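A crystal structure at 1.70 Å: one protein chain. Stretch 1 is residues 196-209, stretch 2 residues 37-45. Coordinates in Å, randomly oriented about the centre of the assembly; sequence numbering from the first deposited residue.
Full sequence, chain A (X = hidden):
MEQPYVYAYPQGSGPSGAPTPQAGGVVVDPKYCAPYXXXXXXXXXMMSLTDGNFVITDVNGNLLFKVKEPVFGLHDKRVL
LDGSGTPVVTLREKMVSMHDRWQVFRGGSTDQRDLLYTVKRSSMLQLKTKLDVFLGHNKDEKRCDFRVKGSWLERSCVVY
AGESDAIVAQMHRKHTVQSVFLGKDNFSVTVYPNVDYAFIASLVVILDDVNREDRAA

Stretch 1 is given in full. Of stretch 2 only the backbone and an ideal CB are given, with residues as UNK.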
# COMPACT_ATOMS: atom_id res chain seq x y z
N ASP A 196 -6.24 7.76 1.37
CA ASP A 196 -6.41 6.53 2.17
C ASP A 196 -5.05 5.95 2.50
O ASP A 196 -4.33 5.49 1.60
CB ASP A 196 -7.25 5.59 1.32
CG ASP A 196 -7.65 4.33 2.05
OD1 ASP A 196 -6.81 3.77 2.78
OD2 ASP A 196 -8.80 3.88 1.86
N TYR A 197 -4.66 6.00 3.77
CA TYR A 197 -3.27 5.57 4.08
C TYR A 197 -3.14 4.03 4.11
O TYR A 197 -2.01 3.49 4.06
CB TYR A 197 -2.69 6.29 5.33
CG TYR A 197 -3.26 5.87 6.69
CD1 TYR A 197 -2.86 4.66 7.30
CD2 TYR A 197 -4.13 6.74 7.37
CE1 TYR A 197 -3.34 4.30 8.57
CE2 TYR A 197 -4.61 6.39 8.65
CZ TYR A 197 -4.21 5.16 9.21
OH TYR A 197 -4.67 4.77 10.47
N ALA A 198 -4.27 3.32 4.20
CA ALA A 198 -4.18 1.84 4.10
C ALA A 198 -3.91 1.49 2.64
O ALA A 198 -3.11 0.63 2.31
CB ALA A 198 -5.44 1.14 4.59
N PHE A 199 -4.57 2.23 1.76
CA PHE A 199 -4.28 2.03 0.33
C PHE A 199 -2.77 2.31 0.04
O PHE A 199 -2.07 1.48 -0.54
CB PHE A 199 -5.17 3.01 -0.44
CG PHE A 199 -4.82 3.11 -1.91
CD1 PHE A 199 -4.74 1.96 -2.72
CD2 PHE A 199 -4.49 4.36 -2.46
CE1 PHE A 199 -4.41 2.04 -4.07
CE2 PHE A 199 -4.20 4.46 -3.80
CZ PHE A 199 -4.11 3.30 -4.63
N ILE A 200 -2.25 3.45 0.49
CA ILE A 200 -0.84 3.71 0.26
C ILE A 200 0.11 2.66 0.91
O ILE A 200 1.08 2.21 0.28
CB ILE A 200 -0.47 5.13 0.71
CG1 ILE A 200 -1.39 6.16 0.00
CG2 ILE A 200 1.05 5.31 0.46
CD1 ILE A 200 -1.28 6.16 -1.53
N ALA A 201 -0.24 2.20 2.11
CA ALA A 201 0.57 1.19 2.81
C ALA A 201 0.53 -0.08 1.95
O ALA A 201 1.57 -0.70 1.81
CB ALA A 201 -0.05 0.87 4.19
N SER A 202 -0.60 -0.42 1.33
CA SER A 202 -0.55 -1.62 0.50
C SER A 202 0.38 -1.50 -0.71
O SER A 202 1.03 -2.47 -1.14
CB SER A 202 -1.98 -2.03 0.06
OG SER A 202 -2.40 -1.18 -1.00
N LEU A 203 0.48 -0.27 -1.27
CA LEU A 203 1.38 -0.04 -2.37
C LEU A 203 2.84 -0.18 -1.93
O LEU A 203 3.67 -0.66 -2.69
CB LEU A 203 1.11 1.35 -3.02
CG LEU A 203 -0.28 1.46 -3.65
CD1 LEU A 203 -0.40 2.88 -4.31
CD2 LEU A 203 -0.49 0.43 -4.75
N VAL A 204 3.16 0.34 -0.74
CA VAL A 204 4.49 0.22 -0.17
C VAL A 204 4.88 -1.25 -0.02
O VAL A 204 6.00 -1.65 -0.38
CB VAL A 204 4.56 0.94 1.17
CG1 VAL A 204 5.91 0.58 1.94
CG2 VAL A 204 4.38 2.47 0.93
N VAL A 205 3.91 -2.05 0.42
CA VAL A 205 4.10 -3.50 0.52
C VAL A 205 4.43 -4.13 -0.84
O VAL A 205 5.36 -4.92 -0.96
CB VAL A 205 2.91 -4.18 1.20
CG1 VAL A 205 3.08 -5.72 1.16
CG2 VAL A 205 2.80 -3.66 2.68
N ILE A 206 3.65 -3.78 -1.84
CA ILE A 206 3.91 -4.27 -3.21
C ILE A 206 5.28 -3.80 -3.75
O ILE A 206 6.02 -4.59 -4.40
CB ILE A 206 2.76 -3.84 -4.16
CG1 ILE A 206 1.50 -4.61 -3.79
CG2 ILE A 206 3.14 -4.12 -5.60
CD1 ILE A 206 0.22 -4.06 -4.44
N LEU A 207 5.65 -2.54 -3.53
CA LEU A 207 6.97 -2.08 -3.95
C LEU A 207 8.07 -2.85 -3.29
O LEU A 207 9.08 -3.18 -3.91
CB LEU A 207 7.13 -0.59 -3.65
CG LEU A 207 6.27 0.29 -4.54
CD1 LEU A 207 6.21 1.68 -3.99
CD2 LEU A 207 6.90 0.27 -5.98
N ASP A 208 7.91 -3.09 -1.99
CA ASP A 208 8.90 -3.89 -1.26
C ASP A 208 8.99 -5.32 -1.88
O ASP A 208 10.11 -5.85 -2.04
CB ASP A 208 8.47 -3.99 0.18
CG ASP A 208 9.40 -4.88 0.99
OD1 ASP A 208 10.46 -4.38 1.33
OD2 ASP A 208 9.01 -6.03 1.23
N ASP A 209 7.86 -5.89 -2.27
CA ASP A 209 7.80 -7.26 -2.85
C ASP A 209 8.55 -7.26 -4.16
O ASP A 209 9.32 -8.19 -4.43
CB ASP A 209 6.37 -7.65 -3.13
CG ASP A 209 6.21 -9.15 -3.38
OD1 ASP A 209 6.84 -9.94 -2.63
OD2 ASP A 209 5.47 -9.50 -4.31
N UNK A 37 -1.35 15.56 6.73
CA UNK A 37 -0.37 14.58 6.23
C UNK A 37 0.16 13.66 7.30
O UNK A 37 0.35 14.05 8.46
CB UNK A 37 0.81 15.30 5.57
N UNK A 38 0.42 12.41 6.92
CA UNK A 38 0.97 11.38 7.79
C UNK A 38 2.20 10.83 7.09
O UNK A 38 2.13 10.58 5.88
CB UNK A 38 -0.05 10.28 8.09
N UNK A 39 3.31 10.65 7.82
CA UNK A 39 4.53 10.04 7.25
C UNK A 39 4.58 8.63 7.77
O UNK A 39 4.39 8.43 8.97
CB UNK A 39 5.80 10.81 7.62
N UNK A 40 4.74 7.67 6.87
CA UNK A 40 4.82 6.26 7.31
C UNK A 40 6.19 5.72 7.03
O UNK A 40 6.89 6.20 6.12
CB UNK A 40 3.77 5.39 6.62
N UNK A 41 6.61 4.69 7.79
CA UNK A 41 7.93 4.13 7.55
C UNK A 41 7.89 2.64 7.88
O UNK A 41 6.96 2.20 8.58
CB UNK A 41 9.00 4.85 8.38
N UNK A 42 8.87 1.88 7.38
CA UNK A 42 8.99 0.43 7.61
C UNK A 42 10.00 0.18 8.74
O UNK A 42 11.11 0.77 8.79
CB UNK A 42 9.42 -0.29 6.33
N UNK A 43 9.58 -0.67 9.67
CA UNK A 43 10.48 -1.17 10.72
C UNK A 43 10.54 -2.71 10.59
O UNK A 43 9.48 -3.39 10.53
CB UNK A 43 10.00 -0.75 12.11
N UNK A 44 11.76 -3.24 10.53
CA UNK A 44 11.98 -4.68 10.35
C UNK A 44 12.70 -5.28 11.54
O UNK A 44 13.41 -4.57 12.24
CB UNK A 44 12.78 -4.95 9.07
N UNK A 45 12.53 -6.58 11.73
CA UNK A 45 13.32 -7.30 12.76
C UNK A 45 14.64 -7.76 12.17
O UNK A 45 14.73 -8.13 11.00
CB UNK A 45 12.55 -8.50 13.31

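The strand 38-43 runs along helix 197-209 at an angle of 34° between their N-to-C directions, with a closest axial approach of 10.4 Å. That gap leaves room for side chains but not for backbone contact, so alternate strand positions have to do the work.

Position 37 has phi/psi of -62/145 and no atom of the helix near its ideal CB. Many residues would fit; it is P37, whose ring suits that phi.

At position 38, extended at -126/135, CA-to-CB points toward the helix, and the ideal CB lies 5.4 Å from Y197 CD2. An aromatic ring at that range invites an apolar side chain of middle length, such as leucine, isoleucine, valine or methionine. The residue is I38, chi1 m and chi2 t, and its CD1 comes 3.7 Å from Y197 CD2, oblique to the ring.

Position 39 is out of the helix's reach, and stretch 1 sets no demand on it. It is D39, which is hydrogen-bonded elsewhere in the structure.

Position 40 points toward the helix again, its CA 8.0 Å from the CA of A201. The small A201 leaves a shallow gap, with Y197, I200 and V204 around it, and nothing of the helix lies within 5.5 Å of the ideal CB. A long, flexible apolar chain is the natural answer; methionine or leucine would suit. The deposited residue is selenomethionine, M40, and it has more of its surface covered by the other stretch than any other residue in this contact. Its CE lies 3.8 Å from A201 CA and 4.1 Å from I200 CG2, while its SE sits 4.1 Å from Y197 CB and approaches the tyrosine ring obliquely.

Position 41 points away, so the helix places no limit on size or polarity. It is A41.

Position 42 turns back toward the helix, opposite V204, with CA atoms 9.0 Å apart. This wider spacing favours a branched or long apolar residue, isoleucine, leucine or methionine. I42, m and t, extends its CD1 to 3.8 Å from V204 CG1.

Position 43 is out of reach and free to vary as far as the helix is concerned; it is V43.

At position 44, CA-to-CB points toward the helix, where D208 offers a carboxylate too distant for a short chain. A long cation, arginine or lysine, is indicated. R44 donates from NH2 to D208 OD1 at 2.8 Å, a salt bridge at the guanidinium edge, and a water links R44 NH1 to D208 OD2.

Position 45 lies beyond the helix's reach; K45 makes no contact with it.

Stretch 2 37-45: PIDMAIVRK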
# COMPACT_ATOMS: atom_id res chain seq x y z
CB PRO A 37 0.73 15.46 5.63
CG PRO A 37 0.01 16.80 5.33
CD PRO A 37 -0.90 16.95 6.52
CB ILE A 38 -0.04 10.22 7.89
CG1 ILE A 38 -1.22 10.64 8.78
CG2 ILE A 38 0.62 8.93 8.44
CD1 ILE A 38 -2.31 9.57 8.84
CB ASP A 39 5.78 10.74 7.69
CG ASP A 39 6.09 11.98 6.84
OD1 ASP A 39 5.22 12.42 6.07
OD2 ASP A 39 7.20 12.52 6.94
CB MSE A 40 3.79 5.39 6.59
CG MSE A 40 2.38 5.94 6.65
SE MSE A 40 1.07 4.73 5.87
CE MSE A 40 2.08 4.31 4.32
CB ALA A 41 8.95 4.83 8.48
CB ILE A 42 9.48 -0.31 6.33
CG1 ILE A 42 8.35 -0.35 5.28
CG2 ILE A 42 9.97 -1.76 6.63
CD1 ILE A 42 8.75 -0.95 3.92
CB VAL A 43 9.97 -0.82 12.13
CG1 VAL A 43 10.92 -1.42 13.20
CG2 VAL A 43 9.83 0.71 12.33
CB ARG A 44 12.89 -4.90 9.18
CG ARG A 44 12.26 -4.53 7.85
CD ARG A 44 13.32 -4.53 6.75
NE ARG A 44 12.89 -3.76 5.58
CZ ARG A 44 12.08 -4.20 4.60
NH1 ARG A 44 11.59 -5.45 4.64
NH2 ARG A 44 11.77 -3.41 3.60
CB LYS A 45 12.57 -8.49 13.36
CG LYS A 45 11.12 -8.18 13.75
CD LYS A 45 10.64 -9.11 14.86
CE LYS A 45 9.15 -8.98 15.10
NZ LYS A 45 8.75 -9.92 16.19
O HOH W 1 10.30 -7.33 3.22
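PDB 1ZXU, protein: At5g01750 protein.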